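PDB 1LF9: glucoamylase from Thermoanaerobacterium thermosaccharolyticum, which hydrolyses terminal alpha-1,4-linked glucose units one after another from the non-reducing ends of glucan chains, releasing beta-D-glucose, and also cleaves isomaltose. Local coordinates for residues A22-G27 with K205-M210; E28-A33 with D71-K76; V340-L345 with D366-V371; C457-A462 with E469-Y474. All coordinates share one frame; numbering follows the deposited sequence.

Contact 1. Residues A22-G27 with K205-M210; sequences AVNGPG and KVNDIM
Asn207 swings CG between its own backbone N and carbonyl carbon (chi1 46°), and Val206 sets CG1 trans to its backbone N (chi1 178°); these turns bring an amide and two methyls against the loop 22-27. The place is the surface of the N-terminal beta-sandwich domain, where the chain passes from strand 198-203 into helix 209-216. Asn207 ND2 gives a 2.6 Å hydrogen bond to Val23 O, bent to 143° at the hydrogen; the oxygen lies in the amide plane, while the nitrogen is tilted from the carbonyl plane of Val23. At the other end of the amide, OD1 accepts from Tyr203 N, and the two bonds together fix which way round the group sits. With a leucine here, Val23 O would probably lose its N-H donor and Tyr203 N its acceptor. Val206 divides its methyls: CG1 lies 3.7 Å from Asn24 O, and CG2 packs 4.0 Å from CA of Gly27, whose own backbone angles call for glycine. Just beyond the touching residues, Asp208 takes the N-cap position of the helix, and its OD1 receives Lys205 N at 2.9 Å from above the carboxylate plane.

Contact 2. Residues E28-A33 with D71-K76; sequences EEDTWA and DVKEIK
The indole of Trp32 meets segment 71-76 at its edge, where Val72 O lies in the ring plane, 3.9 Å from CZ3; His158 makes a T-shaped (edge-to-face) pair with the same indole, whose NE1 bonds to Asp332 O. The Trp32 side chain is about 9 Å from that of Trp325, a probable substrate-binding residue. The other flat group is the carboxylate of Asp30. Lys73 NZ reaches its OD1 at 3.0 Å on the syn side, 20° out of the plane, in a salt bridge. Thr31 N comes to that oxygen at 2.7 Å from the same face but higher above the plane, while OD2 takes a hydrogen bond from His158 NE2. Lys73 arrives with CG trans to its backbone N (chi1 177°) and an extended chain, which carries its methylenes alongside the loop backbone: CD lies 3.3 Å from Thr31 O. A water joins the two segments again, 2.6 Å from Thr31 OG1 and accepting from Lys73 NZ. Were Asp30 an alanine, Lys73 NZ would probably lose its counter-charge, and Thr31 N and His158 NE2 an acceptor. The lysine may also ease the closeness of the Asp30 and Asp156 carboxylates. Lys73 and Glu74 together oppose Asp156, a classic beta bulge in strand 70-80, and loop 28-33 lies at this bulge. The strand runs between strands 58-63 and 150-157, with Val72 and Ile75 packed on Leu248 of strand 243-251 in the other sheet of the sandwich.

Contact 3. Residues V340-L345 with D366-V371; sequences VWSRDL and DYLAKV. With AC1 (4,6-dideoxy-4-{[(1S,4R,5S,6S)-4,5,6-trihydroxy-3-(hydroxymethyl)cyclohex-2-en-1-yl]amino}-alpha-D-glucopyranose), chain C.
Val340 and Tyr367 open the apolar part of the contact, pointing at each other from opposite sides of the interface, and Val340 CG1 lies obliquely against the ring, 3.6 Å from Tyr367 CE2. Leu345 slides past Leu368 in the opposite direction, and its CD2 comes within 3.6 Å of Leu368 CD1; its other methyl looks toward the tyrosine ring. One face of that ring is taken by Val371 CG2 from the next turn of the same helix. The polar ends bond to other parts of the chain: Tyr367 OH to Ile384 O, Ser342 OG to Glu397 O. The apolar layer thus joins helices 342-355 and 358-375, consecutive in the (alpha/alpha)6 barrel of family 15 glycosidases, and Trp341 stands at the N-cap position of the first. The opposite side of that helix start grips the cyclohexene ring of AC1. Here Asp344 accepts twice, OD1 from O6B of AC1 at 2.6 Å and OD2 from its O4 at 2.8 Å. A bend at chi3 (41°) turns the Arg343 guanidinium so that O4 sits at its edge, and NH2 donates to O4 over 2.7 Å at 158°; the NE bonds to O4 and O3B are weak. Asp396 holds NH1 by a salt bridge. In nonpolar contact, C6B of AC1 lies 3.5 Å above the centre of the Trp341 indole, whose NE1 bonds to OE2 of Glu438, probably the proton donor of catalysis.

Contact 4. Residues C457-A462 with E469-Y474; sequences CAAYIA and ESAQKY
Helix segments 457-462 and 469-474 run antiparallel, 165° between their directions, with axes 7.8 Å apart at closest and the CA atoms of Ala459 and Ala471 only 3.9 Å apart. Small side chains allow this. Ala459 CB rests 3.3 Å from Ala471 O, and Ala471 CB returns the contact at 3.5 Å from Ala459 O, each methyl lying against the other helix's backbone carbonyl. One turn on, Ala462 CB packs 3.9 Å from Ala471 CB. The pair is a helical hairpin: helices 445-464 and 468-489 follow each other across a short turn and belong to the (alpha/alpha)6-barrel catalytic domain. Tyr474 supplies the one large group across the interface. With CG trans to the carbonyl carbon (chi1 -68°), its ring is laid against the alanines of the first helix, CD1 being 3.6 Å from Ala458 CB, and the backbone N of Ala459 lies near the ring plane at the edge. On one ring face sits Ser470 O of the preceding turn, 3.1 Å above the plane and displaced toward the rim. The hydroxyl reaches past both segments to Asp423 OD1, while Ala422 and Ile426 of the same helix 414-428 touch the tyrosine. From another direction helix 395-407 packs on the first segment, Ile402 against Ala458 and Cys457, and Tyr406 edge-to-face with Tyr460.

Contacts 1 and 2 belong to the N-terminal sandwich domain and share the long loop before strand 39-41; they touch where Lys205 CB lies 3.4 Å from Glu28 CG. Contact 1 is at the surface and depends on a side-chain amide, whereas contact 2 is buried and turns on a salt bridge. Contacts 3 and 4, both in the helical domain and both buried, each join consecutive helices by apolar packing, larger side chains in contact 3 and mostly alanines in contact 4. Contact 3 also borders the bound AC1; contact 4, its centre about 22 Å from that of contact 3, lies away from the catalytic residues. The centres of contacts 1 and 4 lie about 64 Å apart.

Contact 1. Residues A22-G27 with K205-M210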
# COMPACT_ATOMS: atom_id res chain seq x y z
N ALA A 22 3.55 35.85 6.11
CA ALA A 22 3.21 35.20 7.38
C ALA A 22 4.34 35.48 8.36
O ALA A 22 5.50 35.61 7.96
CB ALA A 22 3.04 33.70 7.18
N VAL A 23 4.00 35.56 9.64
CA VAL A 23 5.01 35.84 10.66
C VAL A 23 5.22 34.69 11.63
O VAL A 23 4.42 33.75 11.69
CB VAL A 23 4.64 37.10 11.48
CG1 VAL A 23 4.62 38.33 10.57
CG2 VAL A 23 3.28 36.92 12.13
N ASN A 24 6.31 34.77 12.38
CA ASN A 24 6.65 33.78 13.39
C ASN A 24 6.82 32.36 12.84
O ASN A 24 6.21 31.41 13.34
CB ASN A 24 5.59 33.78 14.49
CG ASN A 24 5.36 35.17 15.07
OD1 ASN A 24 6.31 35.86 15.44
ND2 ASN A 24 4.09 35.57 15.14
N GLY A 25 7.66 32.23 11.82
CA GLY A 25 7.92 30.93 11.24
C GLY A 25 8.83 30.12 12.15
O GLY A 25 9.17 30.56 13.25
N PRO A 26 9.27 28.92 11.71
CA PRO A 26 8.89 28.34 10.41
C PRO A 26 7.69 27.40 10.53
O PRO A 26 7.36 26.66 9.59
CB PRO A 26 10.17 27.62 10.01
CG PRO A 26 10.63 27.05 11.36
CD PRO A 26 10.44 28.24 12.28
N GLY A 27 7.03 27.45 11.69
CA GLY A 27 5.88 26.59 11.92
C GLY A 27 6.27 25.35 12.70
O GLY A 27 7.44 24.97 12.72
N LYS A 205 0.15 25.26 13.15
CA LYS A 205 -0.07 25.37 14.59
C LYS A 205 0.41 26.69 15.20
O LYS A 205 0.58 26.80 16.41
CB LYS A 205 0.61 24.20 15.31
CG LYS A 205 -0.03 22.85 15.03
CD LYS A 205 0.58 21.75 15.88
CE LYS A 205 -0.17 20.44 15.70
NZ LYS A 205 0.40 19.34 16.55
N VAL A 206 0.62 27.68 14.35
CA VAL A 206 1.07 28.99 14.81
C VAL A 206 0.05 30.05 14.42
O VAL A 206 -0.58 30.66 15.28
CB VAL A 206 2.45 29.36 14.21
CG1 VAL A 206 2.86 30.76 14.67
CG2 VAL A 206 3.49 28.34 14.63
N ASN A 207 -0.13 30.25 13.12
CA ASN A 207 -1.08 31.23 12.63
C ASN A 207 -1.76 30.75 11.35
O ASN A 207 -2.13 31.54 10.49
CB ASN A 207 -0.40 32.59 12.39
CG ASN A 207 0.90 32.46 11.64
OD1 ASN A 207 1.00 31.70 10.68
ND2 ASN A 207 1.91 33.21 12.08
N ASP A 208 -1.91 29.43 11.24
CA ASP A 208 -2.56 28.83 10.09
C ASP A 208 -4.08 28.94 10.25
O ASP A 208 -4.57 29.32 11.31
CB ASP A 208 -2.15 27.36 9.96
CG ASP A 208 -2.40 26.57 11.23
OD1 ASP A 208 -2.09 25.36 11.24
OD2 ASP A 208 -2.91 27.15 12.21
N ILE A 209 -4.81 28.58 9.20
CA ILE A 209 -6.26 28.66 9.24
C ILE A 209 -6.87 28.00 10.48
O ILE A 209 -7.77 28.56 11.11
CB ILE A 209 -6.88 28.03 7.97
CG1 ILE A 209 -8.41 28.10 8.04
CG2 ILE A 209 -6.43 26.58 7.81
CD1 ILE A 209 -8.96 29.51 8.10
N MET A 210 -6.37 26.82 10.84
CA MET A 210 -6.88 26.10 12.01
C MET A 210 -6.77 26.92 13.29
O MET A 210 -7.75 27.09 14.01
CB MET A 210 -6.14 24.77 12.19
CG MET A 210 -6.69 23.88 13.31
SD MET A 210 -8.28 23.07 12.93
CE MET A 210 -9.42 24.11 13.85

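Contact 2. Residues E28-A33 with D71-K76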
# COMPACT_ATOMS: atom_id res chain seq x y z
N GLU A 28 5.29 24.72 13.34
CA GLU A 28 5.53 23.51 14.13
C GLU A 28 5.76 22.29 13.25
O GLU A 28 5.36 22.26 12.09
CB GLU A 28 4.34 23.24 15.04
CG GLU A 28 3.99 24.37 15.99
CD GLU A 28 5.08 24.63 17.00
OE1 GLU A 28 5.47 23.68 17.72
OE2 GLU A 28 5.55 25.79 17.09
N GLU A 29 6.40 21.27 13.82
CA GLU A 29 6.65 20.02 13.10
C GLU A 29 5.34 19.31 12.81
O GLU A 29 4.44 19.28 13.66
CB GLU A 29 7.55 19.10 13.92
CG GLU A 29 9.01 19.51 13.97
CD GLU A 29 9.87 18.53 14.75
OE1 GLU A 29 11.11 18.72 14.78
OE2 GLU A 29 9.31 17.57 15.32
N ASP A 30 5.23 18.75 11.61
CA ASP A 30 4.03 18.04 11.19
C ASP A 30 4.31 16.54 11.08
O ASP A 30 5.40 16.07 11.41
CB ASP A 30 3.56 18.58 9.83
CG ASP A 30 2.07 18.46 9.63
OD1 ASP A 30 1.40 17.72 10.38
OD2 ASP A 30 1.56 19.13 8.69
N THR A 31 3.33 15.79 10.60
CA THR A 31 3.46 14.35 10.45
C THR A 31 2.83 13.96 9.12
O THR A 31 2.43 14.82 8.34
CB THR A 31 2.70 13.59 11.54
OG1 THR A 31 1.30 13.87 11.41
CG2 THR A 31 3.16 14.01 12.92
N TRP A 32 2.76 12.66 8.86
CA TRP A 32 2.11 12.21 7.65
C TRP A 32 0.69 11.84 8.04
O TRP A 32 0.28 12.06 9.19
CB TRP A 32 2.85 11.02 7.04
CG TRP A 32 4.12 11.43 6.36
CD1 TRP A 32 5.39 11.31 6.84
CD2 TRP A 32 4.23 12.09 5.09
NE1 TRP A 32 6.29 11.86 5.94
CE2 TRP A 32 5.60 12.34 4.86
CE3 TRP A 32 3.30 12.50 4.12
CZ2 TRP A 32 6.07 12.98 3.71
CZ3 TRP A 32 3.76 13.14 2.97
CH2 TRP A 32 5.13 13.37 2.78
N ALA A 33 -0.08 11.31 7.10
CA ALA A 33 -1.47 10.96 7.40
C ALA A 33 -1.66 9.54 7.93
O ALA A 33 -0.74 8.71 7.91
CB ALA A 33 -2.34 11.16 6.15
N ASP A 71 3.44 14.49 -2.03
CA ASP A 71 3.57 15.94 -2.00
C ASP A 71 2.55 16.60 -1.11
O ASP A 71 2.60 17.81 -0.91
CB ASP A 71 3.41 16.50 -3.41
CG ASP A 71 4.37 15.87 -4.39
OD1 ASP A 71 3.89 15.27 -5.37
OD2 ASP A 71 5.59 15.99 -4.17
N VAL A 72 1.63 15.81 -0.58
CA VAL A 72 0.58 16.36 0.26
C VAL A 72 0.27 15.48 1.45
O VAL A 72 0.41 14.25 1.39
CB VAL A 72 -0.72 16.56 -0.55
CG1 VAL A 72 -1.78 17.22 0.31
CG2 VAL A 72 -0.45 17.38 -1.79
N LYS A 73 -0.14 16.10 2.54
CA LYS A 73 -0.50 15.36 3.74
C LYS A 73 -2.02 15.26 3.82
O LYS A 73 -2.58 14.17 3.94
CB LYS A 73 0.01 16.05 5.00
CG LYS A 73 -0.42 15.32 6.26
CD LYS A 73 -0.48 16.22 7.48
CE LYS A 73 -1.05 15.46 8.68
NZ LYS A 73 -1.20 16.32 9.88
N GLU A 74 -2.67 16.42 3.74
CA GLU A 74 -4.12 16.53 3.83
C GLU A 74 -4.69 17.68 2.99
O GLU A 74 -4.00 18.62 2.61
CB GLU A 74 -4.58 16.85 5.24
CG GLU A 74 -4.35 15.86 6.32
CD GLU A 74 -5.03 16.32 7.59
OE1 GLU A 74 -4.77 17.47 8.00
OE2 GLU A 74 -5.82 15.55 8.16
N ILE A 75 -6.00 17.58 2.79
CA ILE A 75 -6.82 18.57 2.11
C ILE A 75 -8.17 18.30 2.76
O ILE A 75 -8.90 17.40 2.33
CB ILE A 75 -6.92 18.33 0.59
CG1 ILE A 75 -5.58 18.61 -0.08
CG2 ILE A 75 -7.97 19.26 -0.00
CD1 ILE A 75 -5.57 18.38 -1.57
N LYS A 76 -8.48 19.04 3.82
CA LYS A 76 -9.72 18.86 4.56
C LYS A 76 -10.51 20.15 4.76
O LYS A 76 -10.00 21.25 4.52
CB LYS A 76 -9.41 18.25 5.92
CG LYS A 76 -8.49 19.11 6.77
CD LYS A 76 -8.32 18.58 8.18
CE LYS A 76 -7.42 19.49 9.01
NZ LYS A 76 -7.12 18.92 10.35
O HOH W 1 -0.84 14.69 12.55

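Contact 3. Residues V340-L345 with D366-V371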
# COMPACT_ATOMS: atom_id res chain seq x y z
N VAL A 340 9.38 -0.63 -3.64
CA VAL A 340 9.22 -1.89 -4.34
C VAL A 340 9.94 -3.06 -3.69
O VAL A 340 11.15 -3.04 -3.53
CB VAL A 340 9.71 -1.79 -5.81
CG1 VAL A 340 9.49 -3.12 -6.52
CG2 VAL A 340 8.97 -0.66 -6.53
N TRP A 341 9.17 -4.07 -3.30
CA TRP A 341 9.71 -5.29 -2.71
C TRP A 341 9.48 -6.40 -3.73
O TRP A 341 8.36 -6.57 -4.24
CB TRP A 341 8.97 -5.69 -1.43
CG TRP A 341 9.45 -5.10 -0.15
CD1 TRP A 341 10.28 -5.69 0.77
CD2 TRP A 341 9.00 -3.88 0.46
NE1 TRP A 341 10.36 -4.93 1.90
CE2 TRP A 341 9.59 -3.81 1.74
CE3 TRP A 341 8.15 -2.85 0.04
CZ2 TRP A 341 9.35 -2.74 2.62
CZ3 TRP A 341 7.92 -1.78 0.91
CH2 TRP A 341 8.51 -1.74 2.19
N SER A 342 10.53 -7.15 -4.02
CA SER A 342 10.48 -8.25 -4.95
C SER A 342 9.41 -9.27 -4.53
O SER A 342 8.68 -9.81 -5.36
CB SER A 342 11.85 -8.91 -5.01
OG SER A 342 11.78 -10.23 -5.52
N ARG A 343 9.32 -9.53 -3.22
CA ARG A 343 8.34 -10.47 -2.71
C ARG A 343 6.91 -10.01 -2.99
O ARG A 343 6.14 -10.73 -3.63
CB ARG A 343 8.54 -10.67 -1.20
CG ARG A 343 7.43 -11.47 -0.50
CD ARG A 343 7.73 -11.67 1.00
NE ARG A 343 8.28 -10.45 1.59
CZ ARG A 343 9.57 -10.23 1.80
NH1 ARG A 343 10.48 -11.14 1.47
NH2 ARG A 343 9.97 -9.05 2.27
N ASP A 344 6.58 -8.80 -2.54
CA ASP A 344 5.23 -8.27 -2.73
C ASP A 344 4.85 -8.17 -4.20
O ASP A 344 3.72 -8.47 -4.57
CB ASP A 344 5.11 -6.88 -2.08
CG ASP A 344 5.33 -6.93 -0.58
OD1 ASP A 344 4.43 -6.51 0.16
OD2 ASP A 344 6.40 -7.40 -0.15
N LEU A 345 5.79 -7.73 -5.02
CA LEU A 345 5.53 -7.59 -6.45
C LEU A 345 5.24 -8.97 -7.04
O LEU A 345 4.32 -9.12 -7.85
CB LEU A 345 6.74 -6.93 -7.13
CG LEU A 345 6.76 -6.81 -8.65
CD1 LEU A 345 7.57 -5.61 -9.07
CD2 LEU A 345 7.35 -8.09 -9.25
N ASP A 366 9.88 -7.45 -15.98
CA ASP A 366 10.91 -6.68 -16.66
C ASP A 366 11.52 -5.64 -15.73
O ASP A 366 12.69 -5.29 -15.85
CB ASP A 366 10.34 -6.02 -17.90
CG ASP A 366 10.15 -7.00 -19.03
OD1 ASP A 366 9.10 -6.96 -19.70
OD2 ASP A 366 11.06 -7.83 -19.24
N TYR A 367 10.71 -5.13 -14.80
CA TYR A 367 11.22 -4.16 -13.84
C TYR A 367 12.28 -4.87 -12.99
O TYR A 367 13.38 -4.35 -12.78
CB TYR A 367 10.09 -3.65 -12.95
CG TYR A 367 10.58 -2.71 -11.88
CD1 TYR A 367 11.08 -1.46 -12.22
CD2 TYR A 367 10.60 -3.10 -10.55
CE1 TYR A 367 11.61 -0.62 -11.25
CE2 TYR A 367 11.13 -2.26 -9.57
CZ TYR A 367 11.63 -1.02 -9.93
OH TYR A 367 12.15 -0.19 -8.97
N LEU A 368 11.95 -6.07 -12.52
CA LEU A 368 12.87 -6.87 -11.72
C LEU A 368 14.15 -7.12 -12.50
O LEU A 368 15.25 -7.09 -11.94
CB LEU A 368 12.24 -8.21 -11.34
CG LEU A 368 11.00 -8.16 -10.44
CD1 LEU A 368 10.42 -9.55 -10.30
CD2 LEU A 368 11.38 -7.58 -9.09
N ALA A 369 14.00 -7.39 -13.79
CA ALA A 369 15.16 -7.62 -14.65
C ALA A 369 16.04 -6.37 -14.55
O ALA A 369 17.26 -6.46 -14.39
CB ALA A 369 14.71 -7.85 -16.09
N LYS A 370 15.40 -5.21 -14.65
CA LYS A 370 16.11 -3.94 -14.57
C LYS A 370 16.85 -3.85 -13.23
O LYS A 370 18.04 -3.56 -13.19
CB LYS A 370 15.12 -2.78 -14.69
CG LYS A 370 15.71 -1.43 -14.32
CD LYS A 370 14.68 -0.31 -14.41
CE LYS A 370 15.25 1.00 -13.88
NZ LYS A 370 16.54 1.35 -14.55
N VAL A 371 16.12 -4.09 -12.14
CA VAL A 371 16.70 -4.04 -10.80
C VAL A 371 17.94 -4.92 -10.72
O VAL A 371 18.98 -4.49 -10.20
CB VAL A 371 15.68 -4.50 -9.73
CG1 VAL A 371 16.34 -4.50 -8.36
CG2 VAL A 371 14.46 -3.59 -9.72
C1 AC1 C . 9.89 -3.62 9.83
O2 AC1 C . 9.89 -5.60 11.21
C2 AC1 C . 9.20 -4.96 10.13
C4A AC1 C . 6.84 -7.26 3.20
C3 AC1 C . 9.16 -5.86 8.86
O3 AC1 C . 8.51 -7.10 9.19
C4 AC1 C . 8.38 -5.11 7.76
N4A AC1 C . 8.29 -5.94 6.52
C5 AC1 C . 9.16 -3.74 7.45
O5 AC1 C . 9.25 -2.93 8.71
C6 AC1 C . 8.50 -2.87 6.40
C1B AC1 C . 6.86 -6.17 6.10
C2B AC1 C . 6.59 -7.68 5.78
O2B AC1 C . 6.98 -8.43 6.91
C3B AC1 C . 7.29 -8.12 4.47
O3B AC1 C . 7.02 -9.48 4.21
O4 AC1 C . 7.90 -7.36 2.27
C5B AC1 C . 6.48 -5.77 3.56
C7B AC1 C . 6.51 -5.29 4.88
C6B AC1 C . 6.08 -4.83 2.43
O6B AC1 C . 4.66 -4.94 2.20

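Contact 4. Residues C457-A462 with E469-Y474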
# COMPACT_ATOMS: atom_id res chain seq x y z
N CYS A 457 12.88 -23.92 -11.02
CA CYS A 457 12.43 -23.12 -12.15
C CYS A 457 13.62 -22.66 -12.98
O CYS A 457 13.55 -22.60 -14.21
CB CYS A 457 11.65 -21.90 -11.66
SG CYS A 457 10.04 -22.29 -10.94
N ALA A 458 14.73 -22.34 -12.31
CA ALA A 458 15.93 -21.89 -12.99
C ALA A 458 16.45 -22.98 -13.93
O ALA A 458 16.89 -22.69 -15.05
CB ALA A 458 17.02 -21.52 -11.96
N ALA A 459 16.41 -24.23 -13.48
CA ALA A 459 16.88 -25.36 -14.27
C ALA A 459 16.02 -25.54 -15.51
O ALA A 459 16.54 -25.78 -16.60
CB ALA A 459 16.85 -26.64 -13.44
N TYR A 460 14.71 -25.43 -15.34
CA TYR A 460 13.78 -25.57 -16.45
C TYR A 460 14.08 -24.54 -17.53
O TYR A 460 14.12 -24.86 -18.72
CB TYR A 460 12.35 -25.36 -15.98
CG TYR A 460 11.33 -25.54 -17.06
CD1 TYR A 460 10.76 -26.79 -17.30
CD2 TYR A 460 10.90 -24.47 -17.83
CE1 TYR A 460 9.79 -26.97 -18.28
CE2 TYR A 460 9.93 -24.63 -18.82
CZ TYR A 460 9.38 -25.88 -19.03
OH TYR A 460 8.40 -26.05 -20.00
N ILE A 461 14.30 -23.30 -17.10
CA ILE A 461 14.60 -22.20 -18.00
C ILE A 461 15.98 -22.36 -18.62
O ILE A 461 16.23 -21.92 -19.74
CB ILE A 461 14.51 -20.86 -17.25
CG1 ILE A 461 13.10 -20.69 -16.69
CG2 ILE A 461 14.89 -19.71 -18.18
CD1 ILE A 461 12.91 -19.47 -15.81
N ALA A 462 16.89 -22.98 -17.88
CA ALA A 462 18.24 -23.21 -18.38
C ALA A 462 18.18 -24.24 -19.52
O ALA A 462 18.88 -24.10 -20.52
CB ALA A 462 19.14 -23.71 -17.27
N GLU A 469 24.15 -27.81 -18.50
CA GLU A 469 25.11 -27.85 -17.41
C GLU A 469 24.56 -27.11 -16.21
O GLU A 469 24.54 -27.63 -15.09
CB GLU A 469 26.44 -27.23 -17.81
CG GLU A 469 27.34 -28.14 -18.62
CD GLU A 469 28.76 -27.62 -18.69
OE1 GLU A 469 29.61 -28.30 -19.30
OE2 GLU A 469 29.02 -26.54 -18.12
N SER A 470 24.11 -25.88 -16.44
CA SER A 470 23.54 -25.08 -15.36
C SER A 470 22.29 -25.77 -14.84
O SER A 470 22.10 -25.87 -13.63
CB SER A 470 23.19 -23.67 -15.86
OG SER A 470 24.35 -22.90 -16.10
N ALA A 471 21.45 -26.24 -15.75
CA ALA A 471 20.22 -26.93 -15.39
C ALA A 471 20.49 -28.04 -14.38
O ALA A 471 19.82 -28.13 -13.35
CB ALA A 471 19.54 -27.49 -16.62
N GLN A 472 21.47 -28.88 -14.69
CA GLN A 472 21.84 -29.99 -13.81
C GLN A 472 22.33 -29.47 -12.46
O GLN A 472 21.94 -29.97 -11.40
CB GLN A 472 22.93 -30.82 -14.48
CG GLN A 472 23.49 -31.94 -13.61
CD GLN A 472 24.59 -32.73 -14.31
OE1 GLN A 472 24.33 -33.44 -15.29
NE2 GLN A 472 25.82 -32.59 -13.82
N LYS A 473 23.19 -28.47 -12.50
CA LYS A 473 23.75 -27.86 -11.30
C LYS A 473 22.63 -27.27 -10.43
O LYS A 473 22.63 -27.41 -9.20
CB LYS A 473 24.73 -26.76 -11.71
CG LYS A 473 25.29 -25.92 -10.58
CD LYS A 473 26.14 -24.78 -11.14
CE LYS A 473 26.49 -23.74 -10.08
NZ LYS A 473 27.38 -24.28 -9.02
N TYR A 474 21.67 -26.62 -11.08
CA TYR A 474 20.55 -26.00 -10.39
C TYR A 474 19.62 -27.02 -9.72
O TYR A 474 19.34 -26.90 -8.53
CB TYR A 474 19.76 -25.13 -11.37
CG TYR A 474 20.50 -23.89 -11.83
CD1 TYR A 474 20.07 -23.17 -12.94
CD2 TYR A 474 21.63 -23.44 -11.15
CE1 TYR A 474 20.74 -22.02 -13.36
CE2 TYR A 474 22.31 -22.28 -11.56
CZ TYR A 474 21.86 -21.58 -12.67
OH TYR A 474 22.51 -20.44 -13.07